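Local coordinates for protein glypican-1 (PDB 4YWT) that carries heparan sulfate chains at the cell surface, through which it binds alpha-4(V) collagen and takes part in Schwann cell myelination, at residues H112-S117 and E146-Y151; D142-L147 and G314-W319. The protein carries 3 engineered substitutions. All coordinates share one frame; numbering follows the deposited sequence. Where two conformers were deposited one is given.

Contact 1 of 2, residues H112-S117 and E146-Y151; sequences HLLNDS and ELRLYY. With NAG (2-acetamido-2-deoxy-beta-D-glucopyranose), chain E.
The guanidinium of R148 meets the glycosylated amide of N115 with the two planes 87° apart, almost perpendicular. Over one face of the guanidinium lies C6 of the N-acetylglucosamine, 4.3 Å from R148 NH1. N115 OD1 and L114 CD2 come up to the same group at a slant. N115 OD1 sits 3.0 Å from R148 NH2 and 3.3 Å from R148 NE, a close polar approach, and R148 NH2 has a firmer partner in E118, with which it forms a salt bridge. The arginine gets there by leaving its helix extended and then bending at chi3 (-70°), which brings its end across the N115 side chain at about a right angle. The other atom of that amide, N115 ND2, is bonded to C1 of the sugar at 1.4 Å, the N-glycosidic link. R148 therefore has both the E118 carboxylate and the carbohydrate as neighbours.

The frame is an antiparallel pair of helices, 70-129 and 137-152, in the elongated, mainly helical glypican core. Their local axes run 177° apart in direction and 11.0 Å from each other.

Beside the polar groups, L114 reaches across between the helices. It sends CD2 to within 3.9 Å of R148 CA, against the backbone of the facing helix, while L114 CD1 meets L147 CD1 at 4.1 Å. F216 of helix 204-236 touches both leucines from a third helix.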
ATOM      1  N   HIS A 112      11.791  15.749   5.714  1.00 34.13           N
ATOM      2  CA  HIS A 112      13.050  15.990   6.407  0.59 35.31           C
ATOM      3  C   HIS A 112      14.172  16.347   5.445  1.00 35.80           C
ATOM      4  O   HIS A 112      15.013  17.168   5.764  1.00 33.97           O
ATOM      5  CB  HIS A 112      13.479  14.781   7.236  0.59 26.76           C
ATOM      6  CG  HIS A 112      14.897  14.861   7.709  0.59 30.05           C
ATOM      7  ND1 HIS A 112      15.928  14.191   7.085  0.59 34.04           N
ATOM      8  CD2 HIS A 112      15.460  15.558   8.723  0.59 34.41           C
ATOM      9  CE1 HIS A 112      17.063  14.459   7.707  0.59 36.41           C
ATOM     10  NE2 HIS A 112      16.807  15.288   8.703  0.59 36.37           N
ATOM     11  N   LEU A 113      14.187  15.723   4.272  1.00 32.95           N
ATOM     12  CA  LEU A 113      15.207  16.034   3.280  1.00 32.25           C
ATOM     13  C   LEU A 113      15.073  17.487   2.858  1.00 36.43           C
ATOM     14  O   LEU A 113      16.062  18.233   2.841  1.00 36.61           O
ATOM     15  CB  LEU A 113      15.100  15.110   2.066  1.00 31.70           C
ATOM     16  CG  LEU A 113      15.698  13.709   2.224  1.00 34.11           C
ATOM     17  CD1 LEU A 113      15.409  12.864   0.993  1.00 35.60           C
ATOM     18  CD2 LEU A 113      17.197  13.787   2.487  1.00 25.83           C
ATOM     19  N   LEU A 114      13.844  17.893   2.543  1.00 29.78           N
ATOM     20  CA  LEU A 114      13.609  19.281   2.144  1.00 36.79           C
ATOM     21  C   LEU A 114      13.996  20.265   3.259  1.00 37.13           C
ATOM     22  O   LEU A 114      14.768  21.216   3.039  1.00 32.72           O
ATOM     23  CB  LEU A 114      12.143  19.477   1.748  1.00 32.89           C
ATOM     24  CG  LEU A 114      11.811  20.779   1.019  1.00 39.14           C
ATOM     25  CD1 LEU A 114      12.692  20.935  -0.211  1.00 38.76           C
ATOM     26  CD2 LEU A 114      10.340  20.820   0.633  1.00 41.73           C
ATOM     27  N   ASN A 115      13.468  20.017   4.456  1.00 31.90           N
ATOM     28  CA  ASN A 115      13.729  20.866   5.617  1.00 36.89           C
ATOM     29  C   ASN A 115      15.220  20.995   5.941  1.00 39.61           C
ATOM     30  O   ASN A 115      15.709  22.078   6.270  1.00 33.94           O
ATOM     31  CB  ASN A 115      12.976  20.323   6.836  1.00 37.27           C
ATOM     32  CG  ASN A 115      11.478  20.571   6.756  1.00 44.31           C
ATOM     33  OD1 ASN A 115      10.954  20.951   5.710  1.00 40.79           O
ATOM     34  ND2 ASN A 115      10.782  20.353   7.869  1.00 49.49           N
ATOM     35  N   ASP A 116      15.930  19.879   5.838  1.00 36.89           N
ATOM     36  CA  ASP A 116      17.358  19.814   6.126  1.00 32.95           C
ATOM     37  C   ASP A 116      18.138  20.561   5.060  1.00 37.68           C
ATOM     38  O   ASP A 116      19.155  21.192   5.350  1.00 35.97           O
ATOM     39  CB  ASP A 116      17.827  18.360   6.205  1.00 40.13           C
ATOM     40  CG  ASP A 116      19.036  18.183   7.100  1.00 53.98           C
ATOM     41  OD1 ASP A 116      18.850  18.064   8.330  1.00 56.35           O
ATOM     42  OD2 ASP A 116      20.171  18.158   6.575  1.00 59.05           O
ATOM     43  N   SER A 117      17.667  20.473   3.820  1.00 36.21           N
ATOM     44  CA  SER A 117      18.255  21.262   2.745  1.00 33.95           C
ATOM     45  C   SER A 117      18.132  22.744   3.082  1.00 32.24           C
ATOM     46  O   SER A 117      19.107  23.502   2.981  1.00 27.69           O
ATOM     47  CB  SER A 117      17.581  20.953   1.408  1.00 33.83           C
ATOM     48  OG  SER A 117      18.356  21.440   0.326  1.00 37.79           O
ATOM     49  N   GLU A 146       7.219  27.006  -1.396  1.00 42.16           N
ATOM     50  CA  GLU A 146       6.555  26.630  -2.641  1.00 42.80           C
ATOM     51  C   GLU A 146       6.803  25.166  -2.985  1.00 36.92           C
ATOM     52  O   GLU A 146       5.882  24.450  -3.383  1.00 29.66           O
ATOM     53  CB  GLU A 146       7.021  27.527  -3.792  1.00 50.98           C
ATOM     54  CG  GLU A 146       6.369  28.901  -3.819  1.00 63.31           C
ATOM     55  CD  GLU A 146       5.033  28.897  -4.540  1.00 69.35           C
ATOM     56  OE1 GLU A 146       5.026  28.779  -5.783  1.00 74.70           O
ATOM     57  OE2 GLU A 146       3.989  29.007  -3.866  1.00 73.58           O
ATOM     58  N   LEU A 147       8.052  24.728  -2.837  1.00 30.57           N
ATOM     59  CA  LEU A 147       8.405  23.326  -3.043  1.00 28.19           C
ATOM     60  C   LEU A 147       7.617  22.427  -2.098  1.00 32.66           C
ATOM     61  O   LEU A 147       7.168  21.343  -2.474  1.00 36.36           O
ATOM     62  CB  LEU A 147       9.904  23.110  -2.832  1.00 33.31           C
ATOM     63  CG  LEU A 147      10.868  23.551  -3.935  1.00 31.75           C
ATOM     64  CD1 LEU A 147      12.303  23.344  -3.486  1.00 32.54           C
ATOM     65  CD2 LEU A 147      10.597  22.772  -5.205  1.00 30.99           C
ATOM     66  N   ARG A 148       7.454  22.898  -0.867  1.00 39.40           N
ATOM     67  CA  ARG A 148       6.752  22.158   0.172  1.00 42.42           C
ATOM     68  C   ARG A 148       5.274  21.989  -0.186  1.00 40.87           C
ATOM     69  O   ARG A 148       4.734  20.876  -0.148  1.00 39.36           O
ATOM     70  CB  ARG A 148       6.916  22.878   1.513  1.00 39.46           C
ATOM     71  CG  ARG A 148       6.641  22.036   2.738  1.00 41.06           C
ATOM     72  CD  ARG A 148       7.236  22.697   3.973  1.00 36.76           C
ATOM     73  NE  ARG A 148       8.697  22.648   3.963  1.00 41.11           N
ATOM     74  CZ  ARG A 148       9.486  23.691   4.205  1.00 40.39           C
ATOM     75  NH1 ARG A 148       8.959  24.878   4.472  1.00 39.70           N
ATOM     76  NH2 ARG A 148      10.805  23.547   4.174  1.00 36.73           N
ATOM     77  N   LEU A 149       4.631  23.098  -0.545  1.00 42.82           N
ATOM     78  CA  LEU A 149       3.248  23.073  -1.013  1.00 44.11           C
ATOM     79  C   LEU A 149       3.088  22.157  -2.220  1.00 41.02           C
ATOM     80  O   LEU A 149       2.100  21.432  -2.339  1.00 33.50           O
ATOM     81  CB  LEU A 149       2.775  24.482  -1.372  1.00 43.38           C
ATOM     82  CG  LEU A 149       2.205  25.336  -0.241  1.00 49.75           C
ATOM     83  CD1 LEU A 149       2.068  26.781  -0.688  1.00 47.21           C
ATOM     84  CD2 LEU A 149       0.863  24.783   0.209  1.00 46.70           C
ATOM     85  N   TYR A 150       4.072  22.202  -3.112  1.00 38.80           N
ATOM     86  CA  TYR A 150       4.073  21.369  -4.309  1.00 39.16           C
ATOM     87  C   TYR A 150       4.142  19.888  -3.959  1.00 41.87           C
ATOM     88  O   TYR A 150       3.496  19.063  -4.603  1.00 43.51           O
ATOM     89  CB  TYR A 150       5.244  21.748  -5.215  1.00 43.90           C
ATOM     90  CG  TYR A 150       5.259  21.015  -6.536  1.00 47.78           C
ATOM     91  CD1 TYR A 150       4.275  21.242  -7.487  1.00 50.71           C
ATOM     92  CD2 TYR A 150       6.261  20.103  -6.834  1.00 53.22           C
ATOM     93  CE1 TYR A 150       4.287  20.577  -8.695  1.00 54.99           C
ATOM     94  CE2 TYR A 150       6.281  19.433  -8.042  1.00 59.09           C
ATOM     95  CZ  TYR A 150       5.289  19.675  -8.970  1.00 62.37           C
ATOM     96  OH  TYR A 150       5.296  19.015 -10.176  1.00 65.67           O
ATOM     97  N   TYR A 151       4.929  19.557  -2.940  1.00 39.29           N
ATOM     98  CA  TYR A 151       5.026  18.176  -2.483  1.00 45.71           C
ATOM     99  C   TYR A 151       3.726  17.727  -1.830  1.00 43.83           C
ATOM    100  O   TYR A 151       3.276  16.603  -2.044  1.00 45.09           O
ATOM    101  CB  TYR A 151       6.184  17.994  -1.498  1.00 38.48           C
ATOM    102  CG  TYR A 151       6.122  16.678  -0.750  1.00 33.62           C
ATOM    103  CD1 TYR A 151       6.540  15.496  -1.350  1.00 29.09           C
ATOM    104  CD2 TYR A 151       5.636  16.614   0.551  1.00 29.49           C
ATOM    105  CE1 TYR A 151       6.479  14.291  -0.676  1.00 25.05           C
ATOM    106  CE2 TYR A 151       5.571  15.414   1.233  1.00 28.14           C
ATOM    107  CZ  TYR A 151       5.994  14.255   0.615  1.00 31.03           C
ATOM    108  OH  TYR A 151       5.931  13.057   1.289  1.00 25.20           O
TER
HETATM  109  C1  NAG E 601       9.358  20.560   7.950  1.00 56.86           C
HETATM  110  C2  NAG E 601       8.746  19.702   9.070  1.00 65.63           C
HETATM  111  C3  NAG E 601       7.282  20.079   9.305  1.00 74.14           C
HETATM  112  C4  NAG E 601       7.134  21.579   9.510  1.00 77.45           C
HETATM  113  C5  NAG E 601       7.748  22.313   8.327  1.00 70.72           C
HETATM  114  C6  NAG E 601       7.698  23.817   8.470  1.00 71.89           C
HETATM  115  C7  NAG E 601       9.682  17.451   9.400  1.00 62.62           C
HETATM  116  C8  NAG E 601      10.522  18.055  10.485  1.00 68.20           C
HETATM  117  N2  NAG E 601       8.858  18.287   8.759  1.00 63.15           N
HETATM  118  O3  NAG E 601       6.798  19.385  10.450  1.00 78.76           O
HETATM  119  O4  NAG E 601       5.759  21.926   9.624  1.00 81.59           O
HETATM  120  O5  NAG E 601       9.131  21.953   8.222  1.00 63.14           O
HETATM  121  O6  NAG E 601       7.944  24.220   9.810  1.00 72.44           O
HETATM  122  O7  NAG E 601       9.748  16.260   9.113  1.00 66.60           O

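Contact 2 of 2, residues D142-L147 and G314-W319; sequences DLYSEL and GSVHTW
V316 and Y144 bury the most area where helix 137-152 meets the start of helix 316-328, and Y144 meets the valine with its hydroxyl end as well as its ring. V316 splits its two methyl groups between two neighbours. Its CG2 comes tip to tip with L147 CD1 at 4.0 Å, while V316 CG1 approaches the Y144 ring obliquely, 4.4 Å from Y144 CZ. The first torsion of V316 (171°) sets CG1 anti to the backbone N and leaves CG2 on the side that faces L147. L208 of helix 204-236 also packs on the valine.

The polar part is gathered at the Y144 hydroxyl. Y144 does not leave its helix pointing at 314-319, yet its ring carries OH into the first turn of helix 316-328. There Y144 OH lies 3.5 Å from H317 CB and near the plane of the imidazole, at its edge. H317 N is nearby as well, but the angle is too poor for a hydrogen bond. S117 OG of helix 70-129 is probably hydrogen-bonded to Y144 OH; it also lies next to H317 ND1, though that separation is modelled shorter than a normal hydrogen bond and is doubtful in detail.

Within 314-319, local bonds mark the start of the helix. S315 occupies the N-cap position without a capping bond from its own side chain, and its carbonyl takes two donors, T318 N and T318 OG1. The hydroxyl bond, T318 OG1 to S315 O, measures 2.6 Å and lies in the carbonyl plane. T318 CG2 rests over the rim of one face of the H317 ring.

Across the two segments, then, the contact is van der Waals packing, and the buried hydroxyl of Y144 looks to helix 70-129 for its probable partner.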
ATOM      1  N   ASP A 142      10.834  31.438   0.551  1.00 44.16           N
ATOM      2  CA  ASP A 142       9.625  31.354  -0.260  1.00 45.17           C
ATOM      3  C   ASP A 142       9.710  30.201  -1.249  1.00 39.36           C
ATOM      4  O   ASP A 142       8.738  29.471  -1.440  1.00 34.96           O
ATOM      5  CB  ASP A 142       9.381  32.667  -1.009  1.00 52.66           C
ATOM      6  CG  ASP A 142       8.778  33.742  -0.126  1.00 60.86           C
ATOM      7  OD1 ASP A 142       8.042  33.393   0.821  1.00 63.43           O
ATOM      8  OD2 ASP A 142       9.037  34.937  -0.380  1.00 65.38           O
ATOM      9  N   LEU A 143      10.870  30.037  -1.879  1.00 32.83           N
ATOM     10  CA  LEU A 143      11.064  28.930  -2.809  1.00 35.14           C
ATOM     11  C   LEU A 143      10.852  27.588  -2.113  1.00 42.95           C
ATOM     12  O   LEU A 143      10.174  26.705  -2.644  1.00 41.79           O
ATOM     13  CB  LEU A 143      12.457  28.985  -3.440  1.00 27.82           C
ATOM     14  CG  LEU A 143      12.763  27.856  -4.429  1.00 35.92           C
ATOM     15  CD1 LEU A 143      11.675  27.760  -5.489  1.00 37.10           C
ATOM     16  CD2 LEU A 143      14.125  28.051  -5.072  1.00 35.58           C
ATOM     17  N   TYR A 144      11.424  27.439  -0.920  1.00 39.15           N
ATOM     18  CA  TYR A 144      11.262  26.201  -0.164  1.00 37.34           C
ATOM     19  C   TYR A 144       9.811  25.972   0.251  1.00 34.63           C
ATOM     20  O   TYR A 144       9.324  24.840   0.213  1.00 31.64           O
ATOM     21  CB  TYR A 144      12.167  26.196   1.068  1.00 31.05           C
ATOM     22  CG  TYR A 144      13.573  25.728   0.770  1.00 31.79           C
ATOM     23  CD1 TYR A 144      14.589  26.636   0.510  1.00 34.56           C
ATOM     24  CD2 TYR A 144      13.879  24.374   0.735  1.00 26.16           C
ATOM     25  CE1 TYR A 144      15.873  26.212   0.233  1.00 34.09           C
ATOM     26  CE2 TYR A 144      15.161  23.939   0.458  1.00 26.14           C
ATOM     27  CZ  TYR A 144      16.154  24.864   0.208  1.00 33.54           C
ATOM     28  OH  TYR A 144      17.433  24.442  -0.069  1.00 37.40           O
ATOM     29  N   SER A 145       9.120  27.038   0.644  1.00 32.15           N
ATOM     30  CA  SER A 145       7.704  26.925   0.983  1.00 37.94           C
ATOM     31  C   SER A 145       6.887  26.467  -0.226  1.00 39.99           C
ATOM     32  O   SER A 145       5.982  25.636  -0.098  1.00 32.57           O
ATOM     33  CB  SER A 145       7.165  28.256   1.512  1.00 35.32           C
ATOM     34  OG  SER A 145       7.637  28.511   2.824  1.00 39.60           O
ATOM     35  N   GLU A 146       7.219  27.006  -1.396  1.00 42.16           N
ATOM     36  CA  GLU A 146       6.555  26.630  -2.641  1.00 42.80           C
ATOM     37  C   GLU A 146       6.803  25.166  -2.985  1.00 36.92           C
ATOM     38  O   GLU A 146       5.882  24.450  -3.383  1.00 29.66           O
ATOM     39  CB  GLU A 146       7.021  27.527  -3.792  1.00 50.98           C
ATOM     40  CG  GLU A 146       6.369  28.901  -3.819  1.00 63.31           C
ATOM     41  CD  GLU A 146       5.033  28.897  -4.540  1.00 69.35           C
ATOM     42  OE1 GLU A 146       5.026  28.779  -5.783  1.00 74.70           O
ATOM     43  OE2 GLU A 146       3.989  29.007  -3.866  1.00 73.58           O
ATOM     44  N   LEU A 147       8.052  24.728  -2.837  1.00 30.57           N
ATOM     45  CA  LEU A 147       8.405  23.326  -3.043  1.00 28.19           C
ATOM     46  C   LEU A 147       7.617  22.427  -2.098  1.00 32.66           C
ATOM     47  O   LEU A 147       7.168  21.343  -2.474  1.00 36.36           O
ATOM     48  CB  LEU A 147       9.904  23.110  -2.832  1.00 33.31           C
ATOM     49  CG  LEU A 147      10.868  23.551  -3.935  1.00 31.75           C
ATOM     50  CD1 LEU A 147      12.303  23.344  -3.486  1.00 32.54           C
ATOM     51  CD2 LEU A 147      10.597  22.772  -5.205  1.00 30.99           C
ATOM     52  N   GLY A 314      16.677  16.554  -1.419  1.00 24.92           N
ATOM     53  CA  GLY A 314      17.454  16.968  -0.269  1.00 33.47           C
ATOM     54  C   GLY A 314      18.706  17.753  -0.619  1.00 33.05           C
ATOM     55  O   GLY A 314      19.571  17.948   0.235  1.00 34.22           O
ATOM     56  N   SER A 315      18.808  18.215  -1.863  1.00 31.25           N
ATOM     57  CA  SER A 315      20.021  18.899  -2.307  1.00 38.56           C
ATOM     58  C   SER A 315      19.764  20.108  -3.215  1.00 34.52           C
ATOM     59  O   SER A 315      20.619  20.469  -4.021  1.00 37.94           O
ATOM     60  CB  SER A 315      20.941  17.910  -3.028  1.00 37.41           C
ATOM     61  OG  SER A 315      20.415  17.553  -4.294  1.00 43.82           O
ATOM     62  N   VAL A 316      18.596  20.728  -3.074  1.00 29.77           N
ATOM     63  CA  VAL A 316      18.251  21.935  -3.828  1.00 36.17           C
ATOM     64  C   VAL A 316      19.274  23.057  -3.606  1.00 42.85           C
ATOM     65  O   VAL A 316      19.683  23.765  -4.547  1.00 44.43           O
ATOM     66  CB  VAL A 316      16.844  22.446  -3.438  1.00 32.38           C
ATOM     67  CG1 VAL A 316      16.575  23.812  -4.045  1.00 30.56           C
ATOM     68  CG2 VAL A 316      15.775  21.447  -3.857  1.00 30.42           C
ATOM     69  N   HIS A 317      19.694  23.195  -2.352  1.00 38.90           N
ATOM     70  CA  HIS A 317      20.614  24.249  -1.943  1.00 27.64           C
ATOM     71  C   HIS A 317      21.939  24.187  -2.695  1.00 41.35           C
ATOM     72  O   HIS A 317      22.582  25.212  -2.907  1.00 45.64           O
ATOM     73  CB  HIS A 317      20.868  24.175  -0.435  1.00 27.83           C
ATOM     74  CG  HIS A 317      21.453  22.874   0.020  1.00 37.49           C
ATOM     75  ND1 HIS A 317      20.684  21.757   0.266  1.00 35.26           N
ATOM     76  CD2 HIS A 317      22.732  22.514   0.278  1.00 36.86           C
ATOM     77  CE1 HIS A 317      21.465  20.764   0.654  1.00 36.41           C
ATOM     78  NE2 HIS A 317      22.712  21.198   0.670  1.00 41.66           N
ATOM     79  N   THR A 318      22.345  22.986  -3.095  1.00 45.27           N
ATOM     80  CA  THR A 318      23.588  22.815  -3.838  1.00 42.22           C
ATOM     81  C   THR A 318      23.482  23.467  -5.214  1.00 45.55           C
ATOM     82  O   THR A 318      24.398  24.170  -5.657  1.00 46.61           O
ATOM     83  CB  THR A 318      23.950  21.328  -4.003  1.00 39.85           C
ATOM     84  OG1 THR A 318      23.018  20.698  -4.891  1.00 45.94           O
ATOM     85  CG2 THR A 318      23.925  20.622  -2.657  1.00 42.50           C
ATOM     86  N   TRP A 319      22.356  23.238  -5.884  1.00 43.64           N
ATOM     87  CA  TRP A 319      22.115  23.828  -7.193  1.00 28.94           C
ATOM     88  C   TRP A 319      21.924  25.335  -7.087  1.00 36.05           C
ATOM     89  O   TRP A 319      22.391  26.086  -7.948  1.00 44.60           O
ATOM     90  CB  TRP A 319      20.900  23.188  -7.866  1.00 28.40           C
ATOM     91  CG  TRP A 319      21.103  21.746  -8.196  1.00 33.65           C
ATOM     92  CD1 TRP A 319      20.528  20.675  -7.579  1.00 30.89           C
ATOM     93  CD2 TRP A 319      21.960  21.212  -9.213  1.00 37.01           C
ATOM     94  NE1 TRP A 319      20.964  19.507  -8.156  1.00 27.94           N
ATOM     95  CE2 TRP A 319      21.845  19.809  -9.161  1.00 28.81           C
ATOM     96  CE3 TRP A 319      22.809  21.785 -10.165  1.00 36.72           C
ATOM     97  CZ2 TRP A 319      22.546  18.969 -10.025  1.00 32.80           C
ATOM     98  CZ3 TRP A 319      23.505  20.951 -11.022  1.00 33.42           C
ATOM     99  CH2 TRP A 319      23.369  19.558 -10.947  1.00 38.51           C
TER

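From the N terminus, the chain runs along the long helix 70-129, turns through the short helix 131-134 and comes back in helix 137-152; contact 1 closes this hairpin, with 28 residues between its segments. Contact 2 starts on the same returning helix, sharing E146 and L147, and closes a much longer excursion of 166 residues, through helices 158-177 and 204-236 and several shorter ones up to helix 316-328. The two loops therefore follow one another, meeting on helix 137-152. Centred about 7 Å apart, the contacts also join directly: S117, on helix 70-129, probably hydrogen-bonds Y144 of helix 137-152 and lies against the start of helix 316-328.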